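Local coordinates for probable sugar ABC transporter, sugar-binding protein (PDB 2W7Y) that binds the blood group A-trisaccharide as the solute-binding protein of a probable sugar ABC transporter of Streptococcus pneumoniae, at residues P206-F211 / P386-V391; T213-T218 / R222-K227; G394-A399 / D423-L428. One frame throughout, in Å; residues are numbered along the deposited sequence.

Interaction 1 (P206-F211 / P386-V391); sequences PSIRLF and PTVSDV
Ile208 and Val388 meet at the centre of this buried contact, where the first turn of helix 207-215 faces the start of helix 388-392. With CG1 anti to the backbone N (chi1 -160°) and the chain extended beyond it, Ile208 carries its CD1 methyl out to the valine, 4.2 Å from Val388 CB and equally near Val388 CG1. One residue on, Arg209 sends its guanidinium past Thr387: NH1 lies 4.4 Å from Thr387 CG2, which approaches the flat group obliquely. The contact thereby adjoins the glycan pocket of this solute-binding protein, since Arg209 NH2 is hydrogen-bonded to O7 of the bound 2-acetamido-2-deoxy-alpha-D-galactopyranose. Thr387, across from the arginine, is itself the N-cap of helix 388-392, its OG1 accepting from Asp390 N at 3.3 Å. Further along the first helix, Phe211 turns the edge of its ring to the valine, with CD2 4.4 Å from Val388 CG2 and the methyl near the ring plane. The same ring packs edge-to-face with Phe239. The backbone N of Val388 donates a hydrogen bond to Asn212 OD1, just beyond the phenylalanine.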
loop_
_atom_site.group_PDB
_atom_site.type_symbol
_atom_site.label_atom_id
_atom_site.label_comp_id
_atom_site.label_asym_id
_atom_site.label_seq_id
_atom_site.Cartn_x
_atom_site.Cartn_y
_atom_site.Cartn_z
ATOM N N PRO A 206 1.473 -1.636 10.060
ATOM C CA PRO A 206 0.099 -2.132 9.895
ATOM C C PRO A 206 -0.982 -1.393 10.692
ATOM O O PRO A 206 -2.160 -1.482 10.341
ATOM C CB PRO A 206 0.191 -3.578 10.387
ATOM C CG PRO A 206 1.620 -3.942 10.230
ATOM C CD PRO A 206 2.364 -2.700 10.565
ATOM N N SER A 207 -0.600 -0.688 11.750
ATOM C CA SER A 207 -1.583 -0.006 12.597
ATOM C C SER A 207 -2.194 1.244 11.951
ATOM O O SER A 207 -3.289 1.656 12.326
ATOM C CB SER A 207 -1.002 0.309 13.981
ATOM O OG SER A 207 0.118 1.168 13.889
ATOM N N ILE A 208 -1.496 1.835 10.979
ATOM C CA ILE A 208 -2.036 2.980 10.237
ATOM C C ILE A 208 -3.203 2.569 9.335
ATOM O O ILE A 208 -4.041 3.396 8.984
ATOM C CB ILE A 208 -0.938 3.762 9.440
ATOM C CG1 ILE A 208 -1.416 5.185 9.105
ATOM C CG2 ILE A 208 -0.500 2.987 8.185
ATOM C CD1 ILE A 208 -0.373 6.082 8.463
ATOM N N ARG A 209 -3.254 1.284 8.979
ATOM C CA ARG A 209 -4.347 0.730 8.180
ATOM C C ARG A 209 -5.635 0.672 8.998
ATOM O O ARG A 209 -6.735 0.764 8.443
ATOM C CB ARG A 209 -4.006 -0.670 7.643
ATOM C CG ARG A 209 -2.565 -0.888 7.195
ATOM C CD ARG A 209 -2.150 0.037 6.055
ATOM N NE ARG A 209 -0.868 -0.364 5.480
ATOM C CZ ARG A 209 -0.166 0.364 4.618
ATOM N NH1 ARG A 209 -0.612 1.548 4.217
ATOM N NH2 ARG A 209 0.986 -0.099 4.156
ATOM N N LEU A 210 -5.490 0.510 10.312
ATOM C CA LEU A 210 -6.624 0.600 11.235
ATOM C C LEU A 210 -7.116 2.038 11.390
ATOM O O LEU A 210 -8.322 2.278 11.400
ATOM C CB LEU A 210 -6.277 -0.001 12.601
ATOM C CG LEU A 210 -6.159 -1.528 12.731
ATOM C CD1 LEU A 210 -5.710 -1.906 14.133
ATOM C CD2 LEU A 210 -7.470 -2.224 12.383
ATOM N N PHE A 211 -6.182 2.984 11.507
ATOM C CA PHE A 211 -6.505 4.416 11.560
ATOM C C PHE A 211 -7.155 4.894 10.255
ATOM O O PHE A 211 -8.176 5.583 10.282
ATOM C CB PHE A 211 -5.253 5.251 11.869
ATOM C CG PHE A 211 -5.479 6.750 11.814
ATOM C CD1 PHE A 211 -6.081 7.423 12.879
ATOM C CD2 PHE A 211 -5.081 7.489 10.699
ATOM C CE1 PHE A 211 -6.292 8.811 12.827
ATOM C CE2 PHE A 211 -5.283 8.870 10.640
ATOM C CZ PHE A 211 -5.888 9.534 11.704
ATOM N N PRO A 386 -8.699 6.108 0.313
ATOM C CA PRO A 386 -7.319 6.069 -0.165
ATOM C C PRO A 386 -6.346 5.999 1.016
ATOM O O PRO A 386 -6.755 6.182 2.164
ATOM C CB PRO A 386 -7.172 7.399 -0.909
ATOM C CG PRO A 386 -8.088 8.329 -0.192
ATOM C CD PRO A 386 -9.217 7.491 0.379
ATOM N N THR A 387 -5.075 5.733 0.744
ATOM C CA THR A 387 -4.082 5.680 1.818
ATOM C C THR A 387 -3.727 7.087 2.276
ATOM O O THR A 387 -3.662 8.018 1.459
ATOM C CB THR A 387 -2.784 4.964 1.400
ATOM O OG1 THR A 387 -2.265 5.579 0.215
ATOM C CG2 THR A 387 -3.025 3.487 1.152
ATOM N N VAL A 388 -3.511 7.231 3.584
ATOM C CA VAL A 388 -2.977 8.457 4.182
ATOM C C VAL A 388 -1.776 8.974 3.380
ATOM O O VAL A 388 -1.669 10.175 3.114
ATOM C CB VAL A 388 -2.579 8.232 5.675
ATOM C CG1 VAL A 388 -1.655 9.338 6.185
ATOM C CG2 VAL A 388 -3.822 8.119 6.555
ATOM N N SER A 389 -0.899 8.052 2.987
ATOM C CA SER A 389 0.298 8.362 2.209
ATOM C C SER A 389 0.008 9.063 0.880
ATOM O O SER A 389 0.701 10.009 0.517
ATOM C CB SER A 389 1.097 7.079 1.957
ATOM O OG SER A 389 2.396 7.380 1.483
ATOM N N ASP A 390 -1.012 8.594 0.162
ATOM C CA ASP A 390 -1.372 9.142 -1.150
ATOM C C ASP A 390 -1.937 10.550 -1.057
ATOM O O ASP A 390 -1.565 11.439 -1.829
ATOM C CB ASP A 390 -2.383 8.230 -1.857
ATOM C CG ASP A 390 -1.723 7.076 -2.600
ATOM O OD1 ASP A 390 -2.457 6.298 -3.244
ATOM O OD2 ASP A 390 -0.481 6.947 -2.553
ATOM N N VAL A 391 -2.829 10.744 -0.095
ATOM C CA VAL A 391 -3.608 11.968 0.004
ATOM C C VAL A 391 -2.942 13.024 0.909
ATOM O O VAL A 391 -3.046 14.224 0.645
ATOM C CB VAL A 391 -5.092 11.652 0.404
ATOM C CG1 VAL A 391 -5.184 11.032 1.808
ATOM C CG2 VAL A 391 -5.980 12.882 0.276
#

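Interaction 2 (T213-T218 / R222-K227); sequences TVLGTT and RKLLDK
Arg222, with the most surface buried here, folds back from helix 219-224 over the short connection to the preceding helix 207-215, which is made by the type I beta turn Leu215-Thr218. Its side chain, extended from CG to NE, lies alongside the turn, bonding one carbonyl and passing close against a second. NE donates to Gly216 O at 3.0 Å, a bent bond with an N-H...O angle of 138°; the donor sits well above the carbonyl plane, and the oxygen is tilted from the guanidinium plane, though still near its edge. This bond is the side chain's hold on the turn. Thr218 O lies over one face of the guanidinium, offset toward its rim, and accepts from Arg222 N at 3.1 Å, the ordinary backbone bond of the first turn of helix 219-224. Thr218 is the N-cap of that helix, its OG1 bonded to Gly221 N.

Leu215 supplies the apolar half. Its CG stands anti to the backbone N (chi1 -163°), and with chi2 at 64° the methyls part, one to each of two leucines. CD1 touches Leu224 CD2 at 4.1 Å, the two side chains crossing at about a right angle. On the other branch, beside Trp392 and Val388 of helix 388-392, Leu225 is met at an oblique angle, with Leu215 CD2 3.9 Å from Leu225 CG and 4.0 Å from Leu225 CD1.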
loop_
_atom_site.group_PDB
_atom_site.type_symbol
_atom_site.label_atom_id
_atom_site.label_comp_id
_atom_site.label_asym_id
_atom_site.label_seq_id
_atom_site.Cartn_x
_atom_site.Cartn_y
_atom_site.Cartn_z
ATOM N N THR A 213 -8.801 3.258 8.005
ATOM C CA THR A 213 -10.120 2.687 7.755
ATOM C C THR A 213 -11.182 3.104 8.773
ATOM O O THR A 213 -12.355 3.224 8.413
ATOM C CB THR A 213 -10.075 1.144 7.602
ATOM O OG1 THR A 213 -9.390 0.550 8.714
ATOM C CG2 THR A 213 -9.361 0.763 6.321
ATOM N N VAL A 214 -10.781 3.334 10.024
ATOM C CA VAL A 214 -11.738 3.737 11.067
ATOM C C VAL A 214 -12.168 5.190 10.880
ATOM O O VAL A 214 -13.276 5.572 11.255
ATOM C CB VAL A 214 -11.230 3.450 12.521
ATOM C CG1 VAL A 214 -10.216 4.491 12.988
ATOM C CG2 VAL A 214 -12.405 3.370 13.495
ATOM N N LEU A 215 -11.286 5.986 10.281
ATOM C CA LEU A 215 -11.607 7.350 9.894
ATOM C C LEU A 215 -12.685 7.338 8.804
ATOM O O LEU A 215 -13.601 8.158 8.823
ATOM C CB LEU A 215 -10.340 8.074 9.421
ATOM C CG LEU A 215 -10.317 9.604 9.333
ATOM C CD1 LEU A 215 -10.482 10.262 10.699
ATOM C CD2 LEU A 215 -9.022 10.056 8.685
ATOM N N GLY A 216 -12.591 6.383 7.881
ATOM C CA GLY A 216 -13.570 6.231 6.800
ATOM C C GLY A 216 -14.924 5.670 7.214
ATOM O O GLY A 216 -15.729 5.290 6.365
ATOM N N THR A 217 -15.173 5.635 8.521
ATOM C CA THR A 217 -16.400 5.081 9.083
ATOM C C THR A 217 -17.511 6.143 9.182
ATOM O O THR A 217 -18.682 5.815 9.398
ATOM C CB THR A 217 -16.114 4.402 10.458
ATOM O OG1 THR A 217 -16.892 3.207 10.589
ATOM C CG2 THR A 217 -16.379 5.339 11.631
ATOM N N THR A 218 -17.125 7.411 9.027
ATOM C CA THR A 218 -18.072 8.524 8.975
ATOM C C THR A 218 -17.849 9.350 7.710
ATOM O O THR A 218 -16.774 9.290 7.109
ATOM C CB THR A 218 -17.951 9.469 10.202
ATOM O OG1 THR A 218 -16.660 10.090 10.207
ATOM C CG2 THR A 218 -18.174 8.723 11.517
ATOM N N ARG A 222 -14.272 10.609 5.881
ATOM C CA ARG A 222 -14.028 10.301 4.468
ATOM C C ARG A 222 -13.589 11.527 3.664
ATOM O O ARG A 222 -12.688 11.436 2.831
ATOM C CB ARG A 222 -15.267 9.672 3.820
ATOM C CG ARG A 222 -15.574 8.255 4.278
ATOM C CD ARG A 222 -16.840 7.712 3.624
ATOM N NE ARG A 222 -17.494 6.737 4.494
ATOM C CZ ARG A 222 -18.733 6.845 4.970
ATOM N NH1 ARG A 222 -19.494 7.881 4.643
ATOM N NH2 ARG A 222 -19.219 5.899 5.763
ATOM N N LYS A 223 -14.226 12.671 3.912
ATOM C CA LYS A 223 -13.877 13.905 3.202
ATOM C C LYS A 223 -12.540 14.498 3.668
ATOM O O LYS A 223 -11.890 15.237 2.927
ATOM C CB LYS A 223 -15.017 14.933 3.256
ATOM C CG LYS A 223 -15.408 15.418 4.644
ATOM C CD LYS A 223 -16.542 16.436 4.548
ATOM C CE LYS A 223 -16.890 17.026 5.907
ATOM N NZ LYS A 223 -18.022 17.990 5.830
ATOM N N LEU A 224 -12.144 14.165 4.895
ATOM C CA LEU A 224 -10.794 14.433 5.391
ATOM C C LEU A 224 -9.740 13.772 4.509
ATOM O O LEU A 224 -8.700 14.365 4.234
ATOM C CB LEU A 224 -10.647 13.930 6.834
ATOM C CG LEU A 224 -10.487 14.894 8.017
ATOM C CD1 LEU A 224 -11.331 16.168 7.900
ATOM C CD2 LEU A 224 -10.772 14.162 9.321
ATOM N N LEU A 225 -10.029 12.544 4.070
ATOM C CA LEU A 225 -9.150 11.774 3.188
ATOM C C LEU A 225 -9.344 12.073 1.691
ATOM O O LEU A 225 -8.839 11.338 0.841
ATOM C CB LEU A 225 -9.317 10.270 3.456
ATOM C CG LEU A 225 -8.824 9.713 4.799
ATOM C CD1 LEU A 225 -9.506 8.376 5.097
ATOM C CD2 LEU A 225 -7.298 9.553 4.814
ATOM N N ASP A 226 -10.076 13.144 1.383
ATOM C CA ASP A 226 -10.284 13.612 0.007
ATOM C C ASP A 226 -9.326 14.746 -0.355
ATOM O O ASP A 226 -9.033 14.981 -1.527
ATOM C CB ASP A 226 -11.720 14.113 -0.174
ATOM C CG ASP A 226 -12.620 13.106 -0.867
ATOM O OD1 ASP A 226 -12.311 12.695 -2.011
ATOM O OD2 ASP A 226 -13.661 12.743 -0.276
ATOM N N LYS A 227 -8.862 15.461 0.664
ATOM C CA LYS A 227 -8.003 16.625 0.483
ATOM C C LYS A 227 -6.701 16.447 1.272
ATOM O O LYS A 227 -6.611 15.545 2.110
ATOM C CB LYS A 227 -8.736 17.889 0.954
ATOM C CG LYS A 227 -10.092 18.152 0.296
ATOM C CD LYS A 227 -9.958 18.608 -1.158
ATOM C CE LYS A 227 -11.298 19.062 -1.728
ATOM N NZ LYS A 227 -12.261 17.933 -1.894
#

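Interaction 3 (G394-A399 / D423-L428); sequences GDVHTA and DVLKSL
Leu425 CD1 reaches across to both Val396 and Ala399, joining the C-terminal helix 414-427 to helix 394-406 in a helix-helix packing near the end of the chain. The backbones come nearest at Val396 and Leu425, whose CA atoms are 6.9 Å apart, and no hydrogen bond links the two segments: the interface is apolar. The leucine and valine side chains cross at about a right angle. From the valine comes CG1, which stands anti to the backbone N (chi1 169°) and lies 4.2 Å from Leu425 CD1. One helical turn later, Ala399 points its CB toward the opposing helix and meets the same leucine methyl at 4.0 Å. A single methyl, Leu425 CD1, is thus shared by two residues spaced three apart on one face of helix 394-406.

The bond from CA to CB of Leu425 does not aim straight at the other helix. Its chi1 of -91° and chi2 of -21°, both away from the staggered values, together bring CD1 across. Around this point, Ile234 touches Leu425, while Val396 also packs on Leu229 and on Val388 of helix 388-392.

Side-chain hydroxyls bond back within each helix. Ser427 OG donates to Asp423 O at 3.2 Å. Thr398 OG1 donates to Gly394 O at 3.1 Å, and this carbonyl oxygen also accepts from Thr398 N, the two donors arriving from opposite faces of its plane.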
loop_
_atom_site.group_PDB
_atom_site.type_symbol
_atom_site.label_atom_id
_atom_site.label_comp_id
_atom_site.label_asym_id
_atom_site.label_seq_id
_atom_site.Cartn_x
_atom_site.Cartn_y
_atom_site.Cartn_z
ATOM N N GLY A 394 3.970 11.418 2.341
ATOM C CA GLY A 394 4.830 10.468 3.050
ATOM C C GLY A 394 5.237 10.858 4.463
ATOM O O GLY A 394 5.423 9.987 5.317
ATOM N N ASP A 395 5.380 12.160 4.706
ATOM C CA ASP A 395 5.766 12.678 6.020
ATOM C C ASP A 395 4.681 12.479 7.076
ATOM O O ASP A 395 4.984 12.140 8.222
ATOM C CB ASP A 395 6.147 14.161 5.937
ATOM C CG ASP A 395 7.495 14.388 5.275
ATOM O OD1 ASP A 395 8.292 13.432 5.167
ATOM O OD2 ASP A 395 7.765 15.534 4.865
ATOM N N VAL A 396 3.430 12.707 6.686
ATOM C CA VAL A 396 2.278 12.534 7.576
ATOM C C VAL A 396 2.102 11.046 7.892
ATOM O O VAL A 396 1.903 10.670 9.047
ATOM C CB VAL A 396 0.990 13.168 6.966
ATOM C CG1 VAL A 396 -0.261 12.760 7.732
ATOM C CG2 VAL A 396 1.113 14.689 6.931
ATOM N N HIS A 397 2.203 10.220 6.852
ATOM C CA HIS A 397 2.232 8.754 6.957
ATOM C C HIS A 397 3.208 8.269 8.050
ATOM O O HIS A 397 2.791 7.610 9.009
ATOM C CB HIS A 397 2.578 8.184 5.572
ATOM C CG HIS A 397 2.774 6.701 5.530
ATOM N ND1 HIS A 397 1.725 5.810 5.488
ATOM C CD2 HIS A 397 3.903 5.955 5.466
ATOM C CE1 HIS A 397 2.197 4.577 5.427
ATOM N NE2 HIS A 397 3.516 4.639 5.408
ATOM N N THR A 398 4.484 8.638 7.913
ATOM C CA THR A 398 5.556 8.251 8.841
ATOM C C THR A 398 5.339 8.762 10.275
ATOM O O THR A 398 5.546 8.023 11.243
ATOM C CB THR A 398 6.945 8.705 8.308
ATOM O OG1 THR A 398 7.183 8.123 7.020
ATOM C CG2 THR A 398 8.073 8.287 9.255
ATOM N N ALA A 399 4.928 10.022 10.405
ATOM C CA ALA A 399 4.618 10.621 11.712
ATOM C C ALA A 399 3.484 9.896 12.445
ATOM O O ALA A 399 3.577 9.653 13.649
ATOM C CB ALA A 399 4.295 12.110 11.560
ATOM N N ASP A 423 -0.402 17.633 17.976
ATOM C CA ASP A 423 0.574 18.721 18.073
ATOM C C ASP A 423 1.709 18.538 17.059
ATOM O O ASP A 423 2.158 19.507 16.436
ATOM C CB ASP A 423 1.150 18.814 19.494
ATOM C CG ASP A 423 0.203 19.499 20.480
ATOM O OD1 ASP A 423 0.557 19.583 21.679
ATOM O OD2 ASP A 423 -0.886 19.957 20.067
ATOM N N VAL A 424 2.161 17.294 16.905
ATOM C CA VAL A 424 3.222 16.935 15.959
ATOM C C VAL A 424 2.779 17.111 14.499
ATOM O O VAL A 424 3.552 17.597 13.665
ATOM C CB VAL A 424 3.754 15.487 16.223
ATOM C CG1 VAL A 424 4.563 14.951 15.041
ATOM C CG2 VAL A 424 4.598 15.448 17.499
ATOM N N LEU A 425 1.536 16.733 14.201
ATOM C CA LEU A 425 0.988 16.843 12.845
ATOM C C LEU A 425 0.830 18.284 12.349
ATOM O O LEU A 425 1.089 18.567 11.177
ATOM C CB LEU A 425 -0.343 16.090 12.720
ATOM C CG LEU A 425 -0.394 14.613 12.289
ATOM C CD1 LEU A 425 0.857 14.143 11.520
ATOM C CD2 LEU A 425 -0.689 13.700 13.459
ATOM N N LYS A 426 0.404 19.178 13.242
ATOM C CA LYS A 426 0.228 20.600 12.923
ATOM C C LYS A 426 1.537 21.291 12.536
ATOM O O LYS A 426 1.550 22.144 11.648
ATOM C CB LYS A 426 -0.407 21.342 14.101
ATOM C CG LYS A 426 -1.913 21.183 14.229
ATOM C CD LYS A 426 -2.310 21.148 15.696
ATOM C CE LYS A 426 -3.769 21.486 15.909
ATOM N NZ LYS A 426 -3.907 22.898 16.338
ATOM N N SER A 427 2.626 20.919 13.211
ATOM C CA SER A 427 3.954 21.488 12.960
ATOM C C SER A 427 4.521 21.150 11.578
ATOM O O SER A 427 5.293 21.933 11.015
ATOM C CB SER A 427 4.937 21.046 14.045
ATOM O OG SER A 427 4.501 21.454 15.328
ATOM N N LEU A 428 4.145 19.990 11.041
ATOM C CA LEU A 428 4.635 19.545 9.735
ATOM C C LEU A 428 3.696 19.914 8.577
ATOM O O LEU A 428 2.502 20.165 8.771
ATOM C CB LEU A 428 4.907 18.036 9.753
#

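In the fold
Interactions 1 and 2 share helix 207-215, its first turn serving one and its last the other, with centres about 10 Å apart; Pro386 and Val391 pack on Leu225 O, and Val391 also on Lys227 O. Along the chain, interaction 2 is nested within the long loop closed by interaction 1, and interaction 3 follows both. Helix 388-392 is followed, after one residue, by helix 394-406 of interaction 3, and interactions 1 and 3 touch where Ile208 and Val388 pack against His397 and Val396; their centres are about 13 Å apart. Interactions 2 and 3 do not meet, their nearest atoms being about 8 Å apart. Interaction 1, touching both, holds Arg209 of the glycan pocket.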